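Local coordinates for periplasmic protein-probably involved in high-affinity Fe2+ transport (PDB 5I0Y), which binds copper(II) at a site shared between two subunits and is probably a periplasmic component of high-affinity ferrous iron transport, which requires this copper site, at residues H44-I49 / G95-A100; F3-A8 / A20-Q25; L68-T73 / V112-E117; D48-E53 / G62-Y67. The protein carries 1 engineered substitution. All coordinates share one frame; numbering follows the deposited sequence. Where two conformers were deposited one is given.

Contact 1: residues H44-I49 / G95-A100; sequences HLQADI and GPHYGA. Engineered in segment 44-49: Gln46 (natural residue Glu). With CU (copper (II) ion), chain D.
His44 carries CG anti to its backbone N (chi1 -165°), while His97 holds CG between its own N and carbonyl carbon (chi1 65°), and from these starting points the two imidazoles reach toward each other tip to tip. Each ends in a copper bond: the ion lies 2.0 Å from His44 NE2 and equally far from His97 NE2. The rings meet rim to rim, neither over the other's face, with planes 71° apart. Asn101 accepts from the far nitrogen, His44 ND1, and so fixes the rotation of that ring as a second-shell residue.

Gln46, an engineered residue where the natural protein has Glu, lays its amide over one face of the His97 ring. The two planes are stacked and not far from parallel, with NE2 of Gln46 displaced toward the rim, 3.0 Å from His97 CE1; no hydrogen bond joins the two groups.

Alongside the site, antiparallel backbone bonds tie the strands. Leu45 N to Ala100 O (2.9 Å) and the return bond from Ala100 N to Leu45 O make one pair, and Ala47 N reaches Tyr98 O at 2.8 Å; the bond from Tyr98 N to Ala47 O is weak. Between them, at a non-hydrogen-bonded pair, the strands come closest: Gly99 CA lies 4.1 Å from Gln46 CA and 3.1 Å from Leu45 O. A water bridges Asp48 OD1 and Pro96 O.

Met90, together with His127 of the second subunit, completes the copper shell, making this an intersubunit His/Met copper site built on neighbouring strands of a beta sandwich.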
loop_
_atom_site.group_PDB
_atom_site.type_symbol
_atom_site.label_atom_id
_atom_site.label_comp_id
_atom_site.label_asym_id
_atom_site.label_seq_id
_atom_site.Cartn_x
_atom_site.Cartn_y
_atom_site.Cartn_z
ATOM N N HIS B 44 -6.455 5.067 18.724
ATOM C CA HIS B 44 -6.074 4.394 17.482
ATOM C C HIS B 44 -4.591 4.192 17.565
ATOM O O HIS B 44 -3.846 5.164 17.713
ATOM C CB HIS B 44 -6.421 5.280 16.287
ATOM C CG HIS B 44 -6.403 4.561 14.946
ATOM N ND1 HIS B 44 -7.227 3.527 14.656
ATOM C CD2 HIS B 44 -5.640 4.788 13.804
ATOM C CE1 HIS B 44 -7.000 3.123 13.384
ATOM N NE2 HIS B 44 -6.021 3.885 12.874
ATOM N N LEU B 45 -4.162 2.929 17.524
ATOM C CA LEU B 45 -2.750 2.578 17.594
ATOM C C LEU B 45 -2.241 2.300 16.188
ATOM O O LEU B 45 -2.909 1.640 15.398
ATOM C CB LEU B 45 -2.547 1.353 18.497
ATOM C CG LEU B 45 -1.109 0.837 18.692
ATOM C CD1 LEU B 45 -0.255 1.826 19.470
ATOM C CD2 LEU B 45 -1.143 -0.523 19.381
ATOM N N GLN B 46 -1.055 2.800 15.891
ATOM C CA GLN B 46 -0.556 2.776 14.525
ATOM C C GLN B 46 0.893 2.331 14.455
ATOM O O GLN B 46 1.685 2.576 15.381
ATOM C CB GLN B 46 -0.606 4.185 13.926
ATOM C CG GLN B 46 -1.977 4.724 13.612
ATOM C CD GLN B 46 -1.920 5.979 12.756
ATOM O OE1 GLN B 46 -0.842 6.444 12.340
ATOM N NE2 GLN B 46 -3.072 6.505 12.467
ATOM N N ALA B 47 1.240 1.736 13.319
ATOM C CA ALA B 47 2.621 1.507 12.930
ATOM C C ALA B 47 2.959 2.445 11.790
ATOM O O ALA B 47 2.265 2.456 10.765
ATOM C CB ALA B 47 2.814 0.067 12.499
ATOM N N ASP B 48 3.975 3.277 12.000
ATOM C CA ASP B 48 4.486 4.179 10.980
ATOM C C ASP B 48 5.757 3.580 10.446
ATOM O O ASP B 48 6.742 3.437 11.175
ATOM C CB ASP B 48 4.786 5.555 11.556
ATOM C CG ASP B 48 3.564 6.419 11.632
ATOM O OD1 ASP B 48 2.531 6.030 11.047
ATOM O OD2 ASP B 48 3.655 7.498 12.263
ATOM N N ILE B 49 5.729 3.221 9.172
ATOM C CA ILE B 49 6.837 2.480 8.562
ATOM C C ILE B 49 7.170 3.030 7.177
ATOM O O ILE B 49 6.341 3.014 6.268
ATOM C CB ILE B 49 6.531 0.969 8.490
ATOM C CG1 ILE B 49 6.264 0.397 9.896
ATOM C CG2 ILE B 49 7.690 0.236 7.822
ATOM C CD1 ILE B 49 5.630 -0.971 9.897
ATOM N N GLY B 95 -1.830 10.518 5.189
ATOM C CA GLY B 95 -1.264 9.483 4.340
ATOM C C GLY B 95 -1.532 8.084 4.857
ATOM O O GLY B 95 -2.264 7.870 5.832
ATOM N N PRO B 96 -0.958 7.089 4.178
ATOM C CA PRO B 96 -1.249 5.701 4.567
ATOM C C PRO B 96 -0.488 5.264 5.810
ATOM O O PRO B 96 0.581 5.799 6.107
ATOM C CB PRO B 96 -0.755 4.905 3.348
ATOM C CG PRO B 96 0.303 5.761 2.745
ATOM C CD PRO B 96 -0.161 7.186 2.942
ATOM N N HIS B 97 -1.041 4.288 6.520
ATOM C CA HIS B 97 -0.377 3.704 7.703
ATOM C C HIS B 97 -0.968 2.347 7.961
ATOM O O HIS B 97 -1.809 1.870 7.183
ATOM C CB HIS B 97 -0.519 4.652 8.921
ATOM C CG HIS B 97 -1.938 4.822 9.382
ATOM N ND1 HIS B 97 -2.632 5.978 9.226
ATOM C CD2 HIS B 97 -2.812 3.917 9.964
ATOM C CE1 HIS B 97 -3.880 5.803 9.705
ATOM N NE2 HIS B 97 -4.001 4.550 10.145
ATOM N N TYR B 98 -0.500 1.685 9.028
ATOM C CA TYR B 98 -1.176 0.480 9.528
ATOM C C TYR B 98 -1.708 0.765 10.916
ATOM O O TYR B 98 -1.025 1.400 11.706
ATOM C CB TYR B 98 -0.221 -0.729 9.570
ATOM C CG TYR B 98 0.397 -1.029 8.227
ATOM C CD1 TYR B 98 -0.247 -1.881 7.322
ATOM C CD2 TYR B 98 1.609 -0.460 7.869
ATOM C CE1 TYR B 98 0.319 -2.155 6.085
ATOM C CE2 TYR B 98 2.189 -0.723 6.627
ATOM C CZ TYR B 98 1.534 -1.567 5.739
ATOM O OH TYR B 98 2.104 -1.821 4.509
ATOM N N GLY B 99 -2.915 0.313 11.232
ATOM C CA GLY B 99 -3.432 0.616 12.559
ATOM C C GLY B 99 -4.723 -0.056 12.914
ATOM O O GLY B 99 -5.235 -0.869 12.155
ATOM N N ALA B 100 -5.211 0.268 14.111
ATOM C CA ALA B 100 -6.479 -0.282 14.636
ATOM C C ALA B 100 -6.904 0.516 15.846
ATOM O O ALA B 100 -6.071 0.931 16.651
ATOM C CB ALA B 100 -6.356 -1.756 15.022
HETATM CU CU CU D . -5.829 3.968 10.837
HETATM O O HOH W 1 2.689 5.674 8.072
#

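Contact 2: residues F3-A8 / A20-Q25; sequences FKEYPA and AAVYLQ
Tyr23 and Tyr6 bury more surface here than any other residues of the two segments, and they sit side by side as an antiparallel hydrogen-bonded pair. Their backbones grip each other twice, Tyr6 N to Tyr23 O at 2.9 Å and Tyr23 N to Tyr6 O at 2.8 Å. Tyr23 sets its CG between its backbone N and carbonyl carbon (chi1 64°). Its ring lies against the other strand, where CB of Tyr6 sits over one face in a CH-pi contact, 4.0 Å from the ring centroid. The side chains cross at about a right angle, and the rings themselves meet obliquely, planes 44° apart. Leu152 touches both tyrosines.

Ala8 meets the edge of the Tyr23 ring with its CB and also packs on Ala21, CB to CB 3.8 Å. Its N donates to Ala21 O at 2.9 Å. At the other end, CD1 of Leu24 lies 3.9 Å from Phe3 CE1, while CB of Leu24 rests on Lys4 O. Both Phe3 and Leu24 also pack against the second subunit, on Glu131 and Thr132 of that chain respectively.

The pairing belongs to the antiparallel beta hairpin of strands 6-14 and 17-24, which forms one margin of the sheet within this chain.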
loop_
_atom_site.group_PDB
_atom_site.type_symbol
_atom_site.label_atom_id
_atom_site.label_comp_id
_atom_site.label_asym_id
_atom_site.label_seq_id
_atom_site.Cartn_x
_atom_site.Cartn_y
_atom_site.Cartn_z
ATOM N N PHE B 3 -4.281 16.913 12.690
ATOM C CA PHE B 3 -4.583 16.297 14.019
ATOM C C PHE B 3 -3.313 15.968 14.798
ATOM O O PHE B 3 -2.229 15.885 14.220
ATOM C CB PHE B 3 -5.444 15.037 13.865
ATOM C CG PHE B 3 -4.857 13.985 12.956
ATOM C CD1 PHE B 3 -4.076 12.955 13.471
ATOM C CD2 PHE B 3 -5.102 14.011 11.585
ATOM C CE1 PHE B 3 -3.544 11.980 12.637
ATOM C CE2 PHE B 3 -4.577 13.040 10.747
ATOM C CZ PHE B 3 -3.796 12.020 11.273
ATOM N N LYS B 4 -3.463 15.766 16.105
ATOM C CA LYS B 4 -2.334 15.431 16.973
ATOM C C LYS B 4 -2.103 13.932 17.073
ATOM O O LYS B 4 -3.044 13.150 17.172
ATOM C CB LYS B 4 -2.530 16.015 18.372
ATOM C CG LYS B 4 -2.355 17.521 18.446
ATOM C CD LYS B 4 -2.490 18.005 19.879
ATOM C CE LYS B 4 -2.726 19.505 19.921
ATOM N NZ LYS B 4 -3.440 19.883 21.169
ATOM N N GLU B 5 -0.833 13.551 17.051
ATOM C CA GLU B 5 -0.431 12.163 17.230
ATOM C C GLU B 5 0.699 12.115 18.241
ATOM O O GLU B 5 1.450 13.085 18.400
ATOM C CB GLU B 5 -0.004 11.521 15.897
ATOM C CG GLU B 5 1.154 12.188 15.159
ATOM C CD GLU B 5 1.941 11.228 14.268
ATOM O OE1 GLU B 5 1.322 10.523 13.438
ATOM O OE2 GLU B 5 3.190 11.176 14.401
ATOM N N TYR B 6 0.814 10.985 18.926
ATOM C CA TYR B 6 1.739 10.873 20.049
ATOM C C TYR B 6 2.613 9.651 19.900
ATOM O O TYR B 6 2.105 8.553 19.646
ATOM C CB TYR B 6 0.962 10.841 21.367
ATOM C CG TYR B 6 -0.086 11.931 21.395
ATOM C CD1 TYR B 6 0.261 13.259 21.666
ATOM C CD2 TYR B 6 -1.413 11.643 21.078
ATOM C CE1 TYR B 6 -0.703 14.264 21.659
ATOM C CE2 TYR B 6 -2.380 12.637 21.070
ATOM C CZ TYR B 6 -2.019 13.941 21.354
ATOM O OH TYR B 6 -2.989 14.915 21.332
ATOM N N PRO B 7 3.934 9.832 20.023
ATOM C CA PRO B 7 4.823 8.669 19.930
ATOM C C PRO B 7 4.629 7.680 21.059
ATOM O O PRO B 7 4.436 8.071 22.216
ATOM C CB PRO B 7 6.222 9.283 20.005
ATOM C CG PRO B 7 6.036 10.705 19.581
ATOM C CD PRO B 7 4.692 11.097 20.110
ATOM N N ALA B 8 4.650 6.402 20.708
ATOM C CA ALA B 8 4.755 5.331 21.680
ATOM C C ALA B 8 6.200 4.812 21.652
ATOM O O ALA B 8 6.552 3.927 20.855
ATOM C CB ALA B 8 3.761 4.228 21.369
ATOM N N ALA B 20 8.094 3.242 13.606
ATOM C CA ALA B 20 7.666 3.932 14.824
ATOM C C ALA B 20 6.270 3.480 15.228
ATOM O O ALA B 20 5.443 3.138 14.368
ATOM C CB ALA B 20 7.666 5.435 14.612
ATOM N N ALA B 21 6.016 3.443 16.531
ATOM C CA ALA B 21 4.672 3.240 17.050
ATOM C C ALA B 21 4.142 4.608 17.446
ATOM O O ALA B 21 4.865 5.411 18.032
ATOM C CB ALA B 21 4.707 2.303 18.239
ATOM N N VAL B 22 2.888 4.886 17.104
ATOM C CA VAL B 22 2.254 6.127 17.522
ATOM C C VAL B 22 0.813 5.827 17.863
ATOM O O VAL B 22 0.291 4.769 17.520
ATOM C CB VAL B 22 2.319 7.236 16.446
ATOM C CG1 VAL B 22 3.754 7.681 16.200
ATOM C CG2 VAL B 22 1.667 6.771 15.156
ATOM N N TYR B 23 0.178 6.757 18.559
ATOM C CA TYR B 23 -1.237 6.637 18.873
ATOM C C TYR B 23 -1.925 8.002 18.824
ATOM O O TYR B 23 -1.293 9.048 18.880
ATOM C CB TYR B 23 -1.474 5.912 20.213
ATOM C CG TYR B 23 -0.935 6.632 21.417
ATOM C CD1 TYR B 23 -1.754 7.450 22.196
ATOM C CD2 TYR B 23 0.393 6.491 21.791
ATOM C CE1 TYR B 23 -1.255 8.110 23.307
ATOM C CE2 TYR B 23 0.900 7.149 22.899
ATOM C CZ TYR B 23 0.073 7.947 23.655
ATOM O OH TYR B 23 0.606 8.589 24.755
ATOM N N LEU B 24 -3.240 7.956 18.685
ATOM C CA LEU B 24 -4.072 9.162 18.641
ATOM C C LEU B 24 -5.460 8.765 19.131
ATOM O O LEU B 24 -5.691 7.615 19.519
ATOM C CB LEU B 24 -4.123 9.750 17.219
ATOM C CG LEU B 24 -4.666 8.813 16.132
ATOM C CD1 LEU B 24 -5.385 9.596 15.036
ATOM C CD2 LEU B 24 -3.565 7.964 15.522
ATOM N N GLN B 25 -6.406 9.709 19.095
ATOM C CA GLN B 25 -7.773 9.367 19.474
ATOM C C GLN B 25 -8.371 8.321 18.544
ATOM O O GLN B 25 -7.936 8.190 17.391
ATOM C CB GLN B 25 -8.716 10.579 19.631
ATOM C CG GLN B 25 -8.215 11.912 19.122
ATOM C CD GLN B 25 -8.427 12.129 17.634
ATOM O OE1 GLN B 25 -8.714 11.198 16.877
ATOM N NE2 GLN B 25 -8.272 13.377 17.202
#

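Contact 3: residues L68-T73 / V112-E117; sequences LTISYT and VTYHIE
Ile70 and Tyr114 pack on the buried face of this strand pair, CG2 of Ile70 lying 4.0 Å from Tyr114 CB and also meeting CG1 of Ile116. Tyr72 brings its CB to the edge of the Tyr114 ring, 3.7 Å from CD1. Its CG sits between the backbone N and the carbonyl carbon (chi1 70°), and the end of the side chain leads away toward Phe87 and Gln83. That same phenylalanine meets Tyr114 edge-to-face. Polar ends on this side have partners too: the hydroxyl of Tyr114 bonds Gln46 O, and that of Tyr72 bonds Gln83.

The other face, carrying Thr69, Ser71, Thr73, Thr113, His115 and Glu117, is polar and for the most part only partly buried. Here the His115 ring swings across the strands and donates from NE2 to Thr73 OG1, a short 2.7 Å bond lying in the ring plane. Ser71 OG sits at the ring's edge, 3.2 Å from CD2. Further along, OE1 of Glu117 lies 3.5 Å from Thr69 CG2, and OE2 makes a long, weak ion pair with Lys121. A water donates to Thr73 O and also bonds Thr113 OG1, which hydrogen-bonds Ser144 OG as well.

Three hydrogen-bonded pairs run between the faces, with His115 N to Ser71 O (2.8 Å) nearly straight at 175° and Thr69 N to Glu117 O weak.

Asp142 bonds His115 ND1 and Glu84 bonds Thr73 OG1, so the imidazole bridges a carboxylate and a hydroxyl; the hydrogens at both ring nitrogens would be consistent with a protonated, positively charged histidine stabilised by Asp142.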
loop_
_atom_site.group_PDB
_atom_site.type_symbol
_atom_site.label_atom_id
_atom_site.label_comp_id
_atom_site.label_asym_id
_atom_site.label_seq_id
_atom_site.Cartn_x
_atom_site.Cartn_y
_atom_site.Cartn_z
ATOM N N LEU B 68 2.359 -4.714 3.990
ATOM C CA LEU B 68 2.865 -5.424 5.168
ATOM C C LEU B 68 1.722 -6.119 5.908
ATOM O O LEU B 68 0.557 -5.739 5.787
ATOM C CB LEU B 68 3.580 -4.464 6.118
ATOM C CG LEU B 68 4.840 -3.822 5.541
ATOM C CD1 LEU B 68 5.430 -2.823 6.524
ATOM C CD2 LEU B 68 5.894 -4.845 5.140
ATOM N N THR B 69 2.058 -7.142 6.701
ATOM C CA THR B 69 1.119 -7.794 7.597
ATOM C C THR B 69 1.687 -7.598 8.995
ATOM O O THR B 69 2.825 -7.979 9.283
ATOM C CB THR B 69 1.013 -9.276 7.258
ATOM O OG1 THR B 69 0.584 -9.376 5.893
ATOM C CG2 THR B 69 -0.004 -9.974 8.172
ATOM N N ILE B 70 0.886 -7.001 9.859
ATOM C CA ILE B 70 1.374 -6.585 11.166
ATOM C C ILE B 70 0.365 -6.913 12.232
ATOM O O ILE B 70 -0.817 -6.517 12.132
ATOM C CB ILE B 70 1.701 -5.075 11.224
ATOM C CG1 ILE B 70 2.615 -4.697 10.066
ATOM C CG2 ILE B 70 2.343 -4.719 12.567
ATOM C CD1 ILE B 70 2.871 -3.208 9.968
ATOM N N SER B 71 0.833 -7.630 13.251
ATOM C CA SER B 71 0.055 -7.843 14.466
ATOM C C SER B 71 0.817 -7.229 15.639
ATOM O O SER B 71 1.978 -6.856 15.503
ATOM C CB SER B 71 -0.264 -9.314 14.714
ATOM O OG SER B 71 0.905 -10.056 14.951
ATOM N N TYR B 72 0.142 -7.083 16.768
ATOM C CA TYR B 72 0.774 -6.486 17.935
ATOM C C TYR B 72 0.520 -7.305 19.194
ATOM O O TYR B 72 -0.467 -8.024 19.293
ATOM C CB TYR B 72 0.291 -5.024 18.136
ATOM C CG TYR B 72 -1.157 -4.926 18.572
ATOM C CD1 TYR B 72 -1.508 -5.047 19.921
ATOM C CD2 TYR B 72 -2.180 -4.765 17.637
ATOM C CE1 TYR B 72 -2.824 -4.976 20.336
ATOM C CE2 TYR B 72 -3.510 -4.693 18.047
ATOM C CZ TYR B 72 -3.814 -4.821 19.397
ATOM O OH TYR B 72 -5.112 -4.769 19.857
ATOM N N THR B 73 1.422 -7.147 20.159
ATOM C CA THR B 73 1.230 -7.677 21.507
ATOM C C THR B 73 1.486 -6.518 22.448
ATOM O O THR B 73 2.586 -5.980 22.473
ATOM C CB THR B 73 2.201 -8.831 21.815
ATOM O OG1 THR B 73 2.025 -9.866 20.842
ATOM C CG2 THR B 73 1.931 -9.398 23.218
ATOM N N VAL B 112 4.922 -2.505 23.805
ATOM C CA VAL B 112 4.218 -3.019 22.633
ATOM C C VAL B 112 5.232 -3.596 21.657
ATOM O O VAL B 112 6.294 -3.005 21.423
ATOM C CB VAL B 112 3.240 -2.001 21.986
ATOM C CG1 VAL B 112 3.961 -0.836 21.294
ATOM C CG2 VAL B 112 2.278 -2.705 21.036
ATOM N N THR B 113 4.891 -4.769 21.134
ATOM C CA THR B 113 5.692 -5.418 20.111
ATOM C C THR B 113 4.857 -5.541 18.839
ATOM O O THR B 113 3.718 -5.989 18.875
ATOM C CB THR B 113 6.210 -6.782 20.585
ATOM O OG1 THR B 113 7.026 -6.576 21.746
ATOM C CG2 THR B 113 7.074 -7.486 19.506
ATOM N N TYR B 114 5.446 -5.110 17.729
ATOM C CA TYR B 114 4.850 -5.306 16.414
ATOM C C TYR B 114 5.514 -6.490 15.741
ATOM O O TYR B 114 6.732 -6.567 15.701
ATOM C CB TYR B 114 4.979 -4.050 15.551
ATOM C CG TYR B 114 4.210 -2.837 16.032
ATOM C CD1 TYR B 114 3.169 -2.939 16.970
ATOM C CD2 TYR B 114 4.490 -1.573 15.500
ATOM C CE1 TYR B 114 2.482 -1.817 17.393
ATOM C CE2 TYR B 114 3.787 -0.451 15.906
ATOM C CZ TYR B 114 2.789 -0.577 16.854
ATOM O OH TYR B 114 2.053 0.518 17.268
ATOM N N HIS B 115 4.696 -7.401 15.220
ATOM C CA HIS B 115 5.152 -8.605 14.497
ATOM C C HIS B 115 4.940 -8.374 13.034
ATOM O O HIS B 115 3.790 -8.276 12.595
ATOM C CB HIS B 115 4.368 -9.834 14.959
ATOM C CG HIS B 115 4.225 -9.940 16.462
ATOM N ND1 HIS B 115 5.277 -10.214 17.268
ATOM C CD2 HIS B 115 3.117 -9.797 17.295
ATOM C CE1 HIS B 115 4.865 -10.250 18.545
ATOM N NE2 HIS B 115 3.542 -9.994 18.568
ATOM N N ILE B 116 6.032 -8.233 12.279
ATOM C CA ILE B 116 5.964 -7.746 10.893
ATOM C C ILE B 116 6.361 -8.819 9.882
ATOM O O ILE B 116 7.397 -9.479 10.022
ATOM C CB ILE B 116 6.854 -6.503 10.745
ATOM C CG1 ILE B 116 6.412 -5.471 11.776
ATOM C CG2 ILE B 116 6.723 -5.895 9.349
ATOM C CD1 ILE B 116 7.279 -4.254 11.841
ATOM N N GLU B 117 5.536 -8.975 8.852
ATOM C CA GLU B 117 5.827 -9.892 7.754
ATOM C C GLU B 117 5.911 -9.093 6.460
ATOM O O GLU B 117 5.191 -8.103 6.302
ATOM C CB GLU B 117 4.734 -10.963 7.655
ATOM C CG GLU B 117 4.855 -12.007 8.750
ATOM C CD GLU B 117 3.597 -12.828 8.906
ATOM O OE1 GLU B 117 2.520 -12.237 9.130
ATOM O OE2 GLU B 117 3.674 -14.070 8.823
HETATM O O HOH W 2 4.891 -6.932 23.916
#

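Contact 4: residues D48-E53 / G62-Y67; sequences DIHAVE and GEWIPY
His50, its CG beside the backbone N (chi1 -59°), sets the CD2 side of its ring against the backbone of 62-64, CD2 lying 3.5 Å from Trp64 CA and also close to Gly62 O. Its ring meets the five-membered ring of Trp64 obliquely, planes 55° apart, with NE2 of the histidine nearest CD1 of the indole. That CD1 also comes within 3.2 Å of Ile49 O. A water accepts from both Trp64 NE1 (2.8 Å) and Ile49 N, tying the indole back to the strand.

The more buried side is aliphatic. Ile65 crosses Ile49 at about a right angle, CG1 to CG2 4.0 Å, and its CD1 continues onto Ala51 CB at 3.9 Å. Phe59 packs on both Ala51 and Ile65.

Three backbone bonds hold the loop: Ala51 N to Glu63 O and Gly62 N to Ala51 O, each 2.8 Å, and a longer one from Ile65 N to Ile49 O. Gly62 takes a positive phi (89°), which suits glycine. Trp64 packs on Pro96 and, across the dimer, on Met124 of the second subunit.

With these bonds and one bridge, His50 with Trp64, the loop between strands 43-51 and 69-76 doubles back on the end of strand 43-51, near the second subunit of the sandwich dimer.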
loop_
_atom_site.group_PDB
_atom_site.type_symbol
_atom_site.label_atom_id
_atom_site.label_comp_id
_atom_site.label_asym_id
_atom_site.label_seq_id
_atom_site.Cartn_x
_atom_site.Cartn_y
_atom_site.Cartn_z
ATOM N N ASP B 48 3.975 3.277 12.000
ATOM C CA ASP B 48 4.486 4.179 10.980
ATOM C C ASP B 48 5.757 3.580 10.446
ATOM O O ASP B 48 6.742 3.437 11.175
ATOM C CB ASP B 48 4.786 5.555 11.556
ATOM C CG ASP B 48 3.564 6.419 11.632
ATOM O OD1 ASP B 48 2.531 6.030 11.047
ATOM O OD2 ASP B 48 3.655 7.498 12.263
ATOM N N ILE B 49 5.729 3.221 9.172
ATOM C CA ILE B 49 6.837 2.480 8.562
ATOM C C ILE B 49 7.170 3.030 7.177
ATOM O O ILE B 49 6.341 3.014 6.268
ATOM C CB ILE B 49 6.531 0.969 8.490
ATOM C CG1 ILE B 49 6.264 0.397 9.896
ATOM C CG2 ILE B 49 7.690 0.236 7.822
ATOM C CD1 ILE B 49 5.630 -0.971 9.897
ATOM N N HIS B 50 8.408 3.494 7.034
ATOM C CA HIS B 50 8.883 4.084 5.769
ATOM C C HIS B 50 10.287 3.665 5.468
ATOM O O HIS B 50 11.054 3.386 6.387
ATOM C CB HIS B 50 8.801 5.600 5.836
ATOM C CG HIS B 50 7.408 6.077 6.093
ATOM N ND1 HIS B 50 6.862 6.100 7.331
ATOM C CD2 HIS B 50 6.431 6.522 5.219
ATOM C CE1 HIS B 50 5.593 6.540 7.239
ATOM N NE2 HIS B 50 5.322 6.773 5.948
ATOM N N ALA B 51 10.638 3.583 4.190
ATOM C CA ALA B 51 12.007 3.269 3.816
ATOM C C ALA B 51 12.953 4.333 4.332
ATOM O O ALA B 51 12.588 5.508 4.429
ATOM C CB ALA B 51 12.143 3.188 2.305
ATOM N N VAL B 52 14.179 3.915 4.639
ATOM C CA VAL B 52 15.291 4.859 4.797
ATOM C C VAL B 52 16.221 4.729 3.597
ATOM O O VAL B 52 16.074 3.803 2.787
ATOM C CB VAL B 52 16.034 4.702 6.152
ATOM C CG1 VAL B 52 15.115 5.096 7.314
ATOM C CG2 VAL B 52 16.608 3.306 6.319
ATOM N N GLU B 53 17.146 5.677 3.458
ATOM C CA GLU B 53 18.154 5.644 2.390
ATOM C C GLU B 53 18.917 4.314 2.408
ATOM O O GLU B 53 19.273 3.802 3.464
ATOM C CB GLU B 53 19.122 6.829 2.540
ATOM C CG GLU B 53 20.183 6.949 1.450
ATOM C CD GLU B 53 19.679 7.623 0.188
ATOM O OE1 GLU B 53 18.605 8.258 0.237
ATOM O OE2 GLU B 53 20.359 7.516 -0.861
ATOM N N GLY B 62 11.922 7.644 2.754
ATOM C CA GLY B 62 10.679 8.324 3.108
ATOM C C GLY B 62 9.407 7.686 2.572
ATOM O O GLY B 62 8.307 8.030 3.010
ATOM N N GLU B 63 9.537 6.756 1.628
ATOM C CA GLU B 63 8.361 6.137 1.042
ATOM C C GLU B 63 7.715 5.124 1.964
ATOM O O GLU B 63 8.392 4.360 2.636
ATOM C CB GLU B 63 8.723 5.526 -0.312
ATOM C CG GLU B 63 9.015 6.595 -1.366
ATOM C CD GLU B 63 9.671 6.073 -2.626
ATOM O OE1 GLU B 63 10.181 6.935 -3.393
ATOM O OE2 GLU B 63 9.654 4.830 -2.853
ATOM N N TRP B 64 6.395 5.138 1.998
ATOM C CA TRP B 64 5.653 4.157 2.766
ATOM C C TRP B 64 5.958 2.753 2.304
ATOM O O TRP B 64 6.185 2.501 1.117
ATOM C CB TRP B 64 4.163 4.428 2.615
ATOM C CG TRP B 64 3.310 3.627 3.542
ATOM C CD1 TRP B 64 3.446 3.512 4.919
ATOM C CD2 TRP B 64 2.175 2.790 3.195
ATOM N NE1 TRP B 64 2.492 2.701 5.442
ATOM C CE2 TRP B 64 1.683 2.229 4.457
ATOM C CE3 TRP B 64 1.518 2.474 2.013
ATOM C CZ2 TRP B 64 0.568 1.402 4.515
ATOM C CZ3 TRP B 64 0.396 1.622 2.089
ATOM C CH2 TRP B 64 -0.052 1.093 3.300
ATOM N N ILE B 65 6.007 1.811 3.236
ATOM C CA ILE B 65 6.181 0.418 2.829
ATOM C C ILE B 65 4.789 -0.225 2.821
ATOM O O ILE B 65 4.193 -0.405 3.874
ATOM C CB ILE B 65 7.106 -0.340 3.795
ATOM C CG1 ILE B 65 8.481 0.357 3.934
ATOM C CG2 ILE B 65 7.254 -1.784 3.324
ATOM C CD1 ILE B 65 9.313 0.461 2.664
ATOM N N PRO B 66 4.262 -0.556 1.624
ATOM C CA PRO B 66 2.909 -1.109 1.487
ATOM C C PRO B 66 2.882 -2.623 1.593
ATOM O O PRO B 66 3.940 -3.269 1.562
ATOM C CB PRO B 66 2.528 -0.671 0.067
ATOM C CG PRO B 66 3.819 -0.819 -0.695
ATOM C CD PRO B 66 4.917 -0.438 0.303
ATOM N N TYR B 67 1.685 -3.181 1.756
ATOM C CA TYR B 67 1.454 -4.646 1.723
ATOM C C TYR B 67 2.085 -5.401 2.883
ATOM O O TYR B 67 2.265 -6.618 2.796
ATOM C CB TYR B 67 1.854 -5.261 0.365
ATOM C CG TYR B 67 0.982 -4.729 -0.735
ATOM C CD1 TYR B 67 -0.253 -5.315 -1.020
ATOM C CD2 TYR B 67 1.387 -3.632 -1.480
ATOM C CE1 TYR B 67 -1.059 -4.812 -2.040
ATOM C CE2 TYR B 67 0.585 -3.121 -2.488
ATOM C CZ TYR B 67 -0.619 -3.707 -2.754
ATOM O OH TYR B 67 -1.374 -3.160 -3.771
HETATM O O HOH W 3 2.993 3.021 8.227
#

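Contact 1 is the buried centre, on neighbouring strands, while contacts 2, 3 and 4 are partly buried around it. Strand 43-51 serves both contact 1 and contact 4, which share Asp48 and Ile49, and it pairs on its other side with strand 17-24 of contact 2. Tyr114 of contact 3 reaches Gln46 O of contact 1 through its hydroxyl, and Tyr98 OH of contact 1 bonds Ile65 O of contact 4. Chemistry follows position: metal ligation in contact 1, aromatic hairpin packing in contact 2, an aliphatic-aromatic face backed by a polar one in contact 3, and loop anchoring in contact 4. Contacts 1, 2 and 4 also meet the second subunit.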